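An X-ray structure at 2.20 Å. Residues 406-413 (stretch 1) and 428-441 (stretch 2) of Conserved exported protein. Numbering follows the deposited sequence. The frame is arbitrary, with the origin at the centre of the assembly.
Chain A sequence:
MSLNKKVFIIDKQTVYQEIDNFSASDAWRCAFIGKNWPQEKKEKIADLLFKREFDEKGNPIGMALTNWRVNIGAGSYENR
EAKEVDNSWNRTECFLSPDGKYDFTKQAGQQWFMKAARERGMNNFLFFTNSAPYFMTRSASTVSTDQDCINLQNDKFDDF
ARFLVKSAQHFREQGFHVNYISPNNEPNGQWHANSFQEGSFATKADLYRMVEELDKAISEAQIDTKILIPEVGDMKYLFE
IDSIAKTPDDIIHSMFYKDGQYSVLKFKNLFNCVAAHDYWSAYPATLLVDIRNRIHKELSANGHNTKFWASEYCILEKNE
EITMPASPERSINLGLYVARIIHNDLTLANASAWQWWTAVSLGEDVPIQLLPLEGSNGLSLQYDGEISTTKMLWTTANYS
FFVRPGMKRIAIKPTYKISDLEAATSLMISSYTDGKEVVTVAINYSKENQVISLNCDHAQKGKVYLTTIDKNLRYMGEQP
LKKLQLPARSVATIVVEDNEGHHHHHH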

ATOM      1  N   GLY A 406      -2.740 -15.185  -3.834  1.00 38.76           N
ATOM      2  CA  GLY A 406      -2.770 -16.383  -4.681  1.00 39.23           C
ATOM      3  C   GLY A 406      -4.000 -16.426  -5.573  1.00 39.31           C
ATOM      4  O   GLY A 406      -4.005 -17.127  -6.565  1.00 39.86           O
ATOM      5  N   MET A 407      -5.042 -15.667  -5.218  1.00 38.77           N
ATOM      6  CA  MET A 407      -6.254 -15.629  -6.017  1.00 37.06           C
ATOM      7  C   MET A 407      -5.909 -14.948  -7.317  1.00 38.35           C
ATOM      8  O   MET A 407      -5.007 -14.119  -7.370  1.00 39.10           O
ATOM      9  CB  MET A 407      -7.376 -14.850  -5.322  1.00 36.69           C
ATOM     10  CG  MET A 407      -8.134 -15.629  -4.225  1.00 36.00           C
ATOM     11  SD  MET A 407      -9.624 -14.741  -3.727  1.00 31.77           S
ATOM     12  CE  MET A 407     -10.298 -15.945  -2.624  1.00 34.87           C
ATOM     13  N   LYS A 408      -6.643 -15.262  -8.368  1.00 38.39           N
ATOM     14  CA  LYS A 408      -6.455 -14.533  -9.599  1.00 38.73           C
ATOM     15  C   LYS A 408      -7.693 -13.729  -9.912  1.00 38.38           C
ATOM     16  O   LYS A 408      -8.795 -14.171  -9.631  1.00 38.87           O
ATOM     17  CB  LYS A 408      -6.063 -15.506 -10.705  1.00 39.01           C
ATOM     18  CG  LYS A 408      -4.673 -16.047 -10.397  1.00 41.62           C
ATOM     19  CD  LYS A 408      -4.181 -17.051 -11.380  1.00 48.53           C
ATOM     20  CE  LYS A 408      -2.717 -17.354 -11.110  1.00 51.07           C
ATOM     21  NZ  LYS A 408      -2.480 -18.822 -11.298  1.00 56.25           N
ATOM     22  N   ARG A 409      -7.496 -12.521 -10.424  1.00 37.91           N
ATOM     23  CA  ARG A 409      -8.577 -11.766 -11.002  1.00 38.54           C
ATOM     24  C   ARG A 409      -9.076 -12.484 -12.271  1.00 39.29           C
ATOM     25  O   ARG A 409      -8.285 -12.991 -13.061  1.00 39.73           O
ATOM     26  CB  ARG A 409      -8.146 -10.337 -11.338  1.00 37.10           C
ATOM     27  CG  ARG A 409      -9.312  -9.468 -11.687  1.00 36.99           C
ATOM     28  CD  ARG A 409      -8.932  -8.032 -11.832  1.00 35.57           C
ATOM     29  NE  ARG A 409      -8.220  -7.768 -13.079  1.00 38.68           N
ATOM     30  CZ  ARG A 409      -8.803  -7.351 -14.207  1.00 39.49           C
ATOM     31  NH1 ARG A 409     -10.116  -7.206 -14.259  1.00 38.93           N
ATOM     32  NH2 ARG A 409      -8.080  -7.093 -15.291  1.00 37.43           N
ATOM     33  N   ILE A 410     -10.393 -12.533 -12.435  1.00 40.34           N
ATOM     34  CA  ILE A 410     -11.017 -13.209 -13.577  1.00 40.52           C
ATOM     35  C   ILE A 410     -11.997 -12.231 -14.186  1.00 40.95           C
ATOM     36  O   ILE A 410     -12.272 -11.179 -13.594  1.00 41.08           O
ATOM     37  CB  ILE A 410     -11.698 -14.535 -13.169  1.00 40.57           C
ATOM     38  CG1 ILE A 410     -12.767 -14.302 -12.074  1.00 41.54           C
ATOM     39  CG2 ILE A 410     -10.659 -15.521 -12.691  1.00 40.19           C
ATOM     40  CD1 ILE A 410     -13.406 -15.564 -11.561  1.00 40.51           C
ATOM     41  N   ALA A 411     -12.487 -12.548 -15.383  1.00 41.84           N
ATOM     42  CA  ALA A 411     -13.393 -11.656 -16.107  1.00 42.90           C
ATOM     43  C   ALA A 411     -14.799 -11.604 -15.489  1.00 43.21           C
ATOM     44  O   ALA A 411     -15.347 -12.625 -15.054  1.00 43.47           O
ATOM     45  CB  ALA A 411     -13.485 -12.087 -17.589  1.00 43.00           C
ATOM     46  N   ILE A 412     -15.376 -10.413 -15.473  1.00 43.98           N
ATOM     47  CA  ILE A 412     -16.793 -10.233 -15.146  1.00 45.03           C
ATOM     48  C   ILE A 412     -17.294  -9.098 -16.051  1.00 46.21           C
ATOM     49  O   ILE A 412     -16.967  -7.945 -15.855  1.00 45.83           O
ATOM     50  CB  ILE A 412     -17.056  -9.980 -13.611  1.00 45.14           C
ATOM     51  CG1 ILE A 412     -18.540  -9.648 -13.341  1.00 45.68           C
ATOM     52  CG2 ILE A 412     -16.162  -8.854 -13.062  1.00 45.86           C
ATOM     53  CD1 ILE A 412     -18.993  -9.747 -11.879  1.00 43.82           C
ATOM     54  N   LYS A 413     -18.071  -9.447 -17.067  1.00 47.71           N
ATOM     55  CA  LYS A 413     -18.492  -8.466 -18.061  1.00 48.57           C
ATOM     56  C   LYS A 413     -20.003  -8.240 -17.998  1.00 49.49           C
ATOM     57  O   LYS A 413     -20.775  -9.180 -17.838  1.00 49.60           O
ATOM     58  CB  LYS A 413     -18.063  -8.907 -19.463  1.00 48.38           C
ATOM     59  N   MET A 428     -18.840  -0.028 -10.467  1.00 43.36           N
ATOM     60  CA  MET A 428     -17.556  -0.709 -10.680  1.00 40.61           C
ATOM     61  C   MET A 428     -17.621  -2.079 -10.034  1.00 41.87           C
ATOM     62  O   MET A 428     -18.066  -2.224  -8.896  1.00 42.20           O
ATOM     63  CB  MET A 428     -16.394   0.106 -10.089  1.00 40.77           C
ATOM     64  CG  MET A 428     -16.039   1.403 -10.843  1.00 39.08           C
ATOM     65  SD  MET A 428     -14.968   2.513  -9.900  1.00 32.85           S
ATOM     66  CE  MET A 428     -16.219   3.425  -9.037  1.00 37.60           C
ATOM     67  N   ILE A 429     -17.194  -3.100 -10.762  1.00 41.62           N
ATOM     68  CA  ILE A 429     -17.293  -4.436 -10.262  1.00 42.01           C
ATOM     69  C   ILE A 429     -16.203  -5.295 -10.881  1.00 41.20           C
ATOM     70  O   ILE A 429     -15.864  -5.128 -12.050  1.00 40.72           O
ATOM     71  CB  ILE A 429     -18.740  -4.979 -10.436  1.00 42.39           C
ATOM     72  CG1 ILE A 429     -18.849  -6.450 -10.034  1.00 42.78           C
ATOM     73  CG2 ILE A 429     -19.179  -4.799 -11.837  1.00 44.68           C
ATOM     74  CD1 ILE A 429     -20.281  -6.913  -9.865  1.00 42.79           C
ATOM     75  N   SER A 430     -15.642  -6.185 -10.053  1.00 40.34           N
ATOM     76  CA  SER A 430     -14.491  -7.025 -10.412  1.00 39.27           C
ATOM     77  C   SER A 430     -14.626  -8.331  -9.658  1.00 38.40           C
ATOM     78  O   SER A 430     -15.307  -8.376  -8.639  1.00 37.83           O
ATOM     79  CB  SER A 430     -13.157  -6.323 -10.049  1.00 39.29           C
ATOM     80  OG  SER A 430     -13.101  -5.955  -8.662  1.00 40.60           O
ATOM     81  N   SER A 431     -13.995  -9.392 -10.163  1.00 37.95           N
ATOM     82  CA  SER A 431     -14.068 -10.711  -9.533  1.00 38.22           C
ATOM     83  C   SER A 431     -12.720 -11.399  -9.427  1.00 38.08           C
ATOM     84  O   SER A 431     -11.807 -11.085 -10.185  1.00 39.39           O
ATOM     85  CB  SER A 431     -15.068 -11.613 -10.270  1.00 37.71           C
ATOM     86  OG  SER A 431     -16.351 -11.028 -10.285  1.00 37.22           O
ATOM     87  N   TYR A 432     -12.599 -12.339  -8.490  1.00 37.39           N
ATOM     88  CA  TYR A 432     -11.305 -12.949  -8.142  1.00 37.75           C
ATOM     89  C   TYR A 432     -11.637 -14.316  -7.687  1.00 37.54           C
ATOM     90  O   TYR A 432     -12.704 -14.508  -7.161  1.00 37.81           O
ATOM     91  CB  TYR A 432     -10.586 -12.189  -6.984  1.00 37.09           C
ATOM     92  CG  TYR A 432     -10.503 -10.729  -7.270  1.00 36.08           C
ATOM     93  CD1 TYR A 432      -9.355 -10.177  -7.811  1.00 35.46           C
ATOM     94  CD2 TYR A 432     -11.595  -9.904  -7.058  1.00 35.19           C
ATOM     95  CE1 TYR A 432      -9.306  -8.861  -8.146  1.00 35.55           C
ATOM     96  CE2 TYR A 432     -11.555  -8.566  -7.374  1.00 36.73           C
ATOM     97  CZ  TYR A 432     -10.408  -8.055  -7.925  1.00 37.09           C
ATOM     98  OH  TYR A 432     -10.345  -6.729  -8.235  1.00 38.17           O
ATOM     99  N   THR A 433     -10.728 -15.264  -7.868  1.00 38.46           N
ATOM    100  CA  THR A 433     -10.982 -16.636  -7.412  1.00 39.60           C
ATOM    101  C   THR A 433      -9.724 -17.411  -7.017  1.00 40.95           C
ATOM    102  O   THR A 433      -8.640 -17.161  -7.528  1.00 41.31           O
ATOM    103  CB  THR A 433     -11.785 -17.480  -8.451  1.00 39.44           C
ATOM    104  OG1 THR A 433     -12.148 -18.742  -7.868  1.00 40.22           O
ATOM    105  CG2 THR A 433     -10.983 -17.745  -9.711  1.00 38.26           C
ATOM    106  N   ASP A 434      -9.888 -18.361  -6.113  1.00 41.90           N
ATOM    107  CA  ASP A 434      -8.857 -19.354  -5.859  1.00 43.83           C
ATOM    108  C   ASP A 434      -9.283 -20.753  -6.344  1.00 44.77           C
ATOM    109  O   ASP A 434      -8.674 -21.756  -5.972  1.00 45.42           O
ATOM    110  CB  ASP A 434      -8.525 -19.402  -4.357  1.00 43.80           C
ATOM    111  CG  ASP A 434      -9.726 -19.830  -3.488  1.00 43.85           C
ATOM    112  OD1 ASP A 434     -10.884 -19.872  -3.975  1.00 41.28           O
ATOM    113  OD2 ASP A 434      -9.499 -20.111  -2.292  1.00 45.77           O
ATOM    114  N   GLY A 435     -10.334 -20.812  -7.154  1.00 45.86           N
ATOM    115  CA  GLY A 435     -10.893 -22.081  -7.584  1.00 47.18           C
ATOM    116  C   GLY A 435     -11.836 -22.755  -6.589  1.00 48.42           C
ATOM    117  O   GLY A 435     -12.381 -23.818  -6.888  1.00 48.45           O
ATOM    118  N   LYS A 436     -12.016 -22.162  -5.407  1.00 48.82           N
ATOM    119  CA  LYS A 436     -12.934 -22.711  -4.394  1.00 50.11           C
ATOM    120  C   LYS A 436     -14.029 -21.701  -4.046  1.00 49.85           C
ATOM    121  O   LYS A 436     -15.155 -22.094  -3.762  1.00 50.39           O
ATOM    122  CB  LYS A 436     -12.198 -23.103  -3.101  1.00 50.27           C
ATOM    123  CG  LYS A 436     -11.187 -24.244  -3.216  1.00 53.76           C
ATOM    124  CD  LYS A 436     -10.120 -24.085  -2.131  1.00 59.75           C
ATOM    125  CE  LYS A 436      -8.701 -24.388  -2.662  1.00 63.45           C
ATOM    126  NZ  LYS A 436      -8.249 -25.810  -2.399  1.00 65.36           N
ATOM    127  N   GLU A 437     -13.658 -20.421  -4.022  1.00 49.05           N
ATOM    128  CA  GLU A 437     -14.548 -19.284  -3.794  1.00 48.41           C
ATOM    129  C   GLU A 437     -14.453 -18.382  -5.002  1.00 46.62           C
ATOM    130  O   GLU A 437     -13.364 -18.228  -5.562  1.00 46.35           O
ATOM    131  CB  GLU A 437     -14.062 -18.449  -2.589  1.00 48.27           C
ATOM    132  CG  GLU A 437     -14.846 -18.679  -1.303  1.00 50.97           C
ATOM    133  CD  GLU A 437     -14.331 -17.880  -0.087  1.00 51.14           C
ATOM    134  OE1 GLU A 437     -14.497 -18.381   1.044  1.00 55.58           O
ATOM    135  OE2 GLU A 437     -13.801 -16.749  -0.232  1.00 55.60           O
ATOM    136  N   VAL A 438     -15.565 -17.756  -5.379  1.00 44.71           N
ATOM    137  CA  VAL A 438     -15.515 -16.633  -6.299  1.00 43.50           C
ATOM    138  C   VAL A 438     -15.996 -15.393  -5.535  1.00 43.05           C
ATOM    139  O   VAL A 438     -17.092 -15.390  -4.962  1.00 42.26           O
ATOM    140  CB  VAL A 438     -16.296 -16.893  -7.618  1.00 43.74           C
ATOM    141  CG1 VAL A 438     -16.232 -15.680  -8.570  1.00 43.97           C
ATOM    142  CG2 VAL A 438     -15.727 -18.104  -8.326  1.00 43.69           C
ATOM    143  N   VAL A 439     -15.134 -14.362  -5.526  1.00 41.55           N
ATOM    144  CA  VAL A 439     -15.319 -13.132  -4.776  1.00 39.82           C
ATOM    145  C   VAL A 439     -15.564 -11.984  -5.745  1.00 39.87           C
ATOM    146  O   VAL A 439     -14.764 -11.725  -6.632  1.00 40.68           O
ATOM    147  CB  VAL A 439     -14.048 -12.811  -3.906  1.00 40.42           C
ATOM    148  CG1 VAL A 439     -14.142 -11.421  -3.243  1.00 38.03           C
ATOM    149  CG2 VAL A 439     -13.773 -13.927  -2.876  1.00 38.31           C
ATOM    150  N   THR A 440     -16.679 -11.301  -5.581  1.00 39.04           N
ATOM    151  CA  THR A 440     -17.019 -10.182  -6.436  1.00 39.03           C
ATOM    152  C   THR A 440     -17.223  -8.915  -5.582  1.00 38.97           C
ATOM    153  O   THR A 440     -17.872  -8.949  -4.537  1.00 38.92           O
ATOM    154  CB  THR A 440     -18.264 -10.537  -7.275  1.00 38.84           C
ATOM    155  OG1 THR A 440     -17.973 -11.722  -8.035  1.00 40.02           O
ATOM    156  CG2 THR A 440     -18.618  -9.440  -8.210  1.00 38.26           C
ATOM    157  N   VAL A 441     -16.629  -7.813  -6.004  1.00 39.16           N
ATOM    158  CA  VAL A 441     -16.740  -6.581  -5.240  1.00 39.40           C
ATOM    159  C   VAL A 441     -17.315  -5.525  -6.150  1.00 39.89           C
ATOM    160  O   VAL A 441     -16.731  -5.211  -7.188  1.00 40.58           O
ATOM    161  CB  VAL A 441     -15.372  -6.114  -4.647  1.00 39.33           C
ATOM    162  CG1 VAL A 441     -15.538  -4.860  -3.811  1.00 38.67           C
ATOM    163  CG2 VAL A 441     -14.728  -7.208  -3.813  1.00 39.06           C
TER
HETATM  164  O   HOH W   1     -12.470  -8.611 -12.729  1.00 35.06           O

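Strand 408-413 pairs with strand 428-433 in antiparallel fashion, and the latter turns through a short loop to run back as strand 438-441, so stretch 1 lies along one side of a hairpin. The two paired axes diverge markedly, with 131° between their N-to-C directions, and the regular pairing is confined to the end nearest the loop. There Lys408 and Thr433 form a hydrogen-bonded pair: Lys408 N donates to Thr433 O at 2.9 Å, and Thr433 N returns the bond to Lys408 O at 2.8 Å. Next along, Arg409 and Tyr432 form a non-hydrogen-bonded pair, their CA atoms 4.1 Å apart. Ile410 N then donates to Ser431 O at 3.0 Å with a nearly straight angle.

Beyond this point a water takes over. Ile410 O and Ser431 O, both acceptors, cannot bond to each other, and Ser431 N does not reach Ile410 O directly. The water accepts from Ser431 N (3.1 Å from its oxygen) and donates to Ile410 O (2.7 Å from its oxygen), bridging the opening strands. It also accepts from Arg409 NH1, 3.1 Å from the water oxygen, so the guanidinium helps hold the bridge; its other nitrogens are bonded elsewhere in the structure. Weaker CA-H...O contacts supplement the ladder, among them Tyr432 CA to Lys408 O and Met407 CA to Thr433 O, each 3.2 Å.

Apolar contacts fill the space around this backbone frame. Met407, long and flexible, lies just before the strand and reaches across the hairpin: its SD is 4.2 Å from Tyr432 CB, and its CE is 4.0 Å from Val439 CG2. Ile410 shares a face of the sheet with Lys408, Ser431 and Thr433. Its CG2 and CD1 both lie near Thr433 CG2, at 3.7 and 3.8 Å, and CD1 is also 4.1 Å from Val438 CG1, so the side chain touches both hairpin strands. Where the backbones separate, Ile412 points toward stretch 2 and helps fill the gap. Its CD1 lies 3.7 Å from both Ile429 CD1 and Thr440 CG2, and its CG2 packs 3.6 Å from Ser430 CA. On the face shared by Arg409 and Tyr432, the aliphatic part of the arginine meets the aromatic ring obliquely, with Arg409 CG 3.6 Å from Tyr432 CE1.

Polar side chains within the hairpin satisfy one another, which lets them sit beside these apolar groups. Ser431 OG and Thr440 OG1 share a hydrogen bond of 2.9 Å, as do Ser430 OG and Tyr432 OH at the same distance. At the turn, Thr433 OG1 donates to Glu437 O at 2.7 Å and accepts from Gly435 N at 2.8 Å. Asp434 OD1 receives both Lys436 N at 2.9 Å and Glu437 N at 2.8 Å, a compact use of a carboxylate to tie down a loop. Gly435 suits its position because its positive phi would press a CB against the preceding carbonyl oxygen.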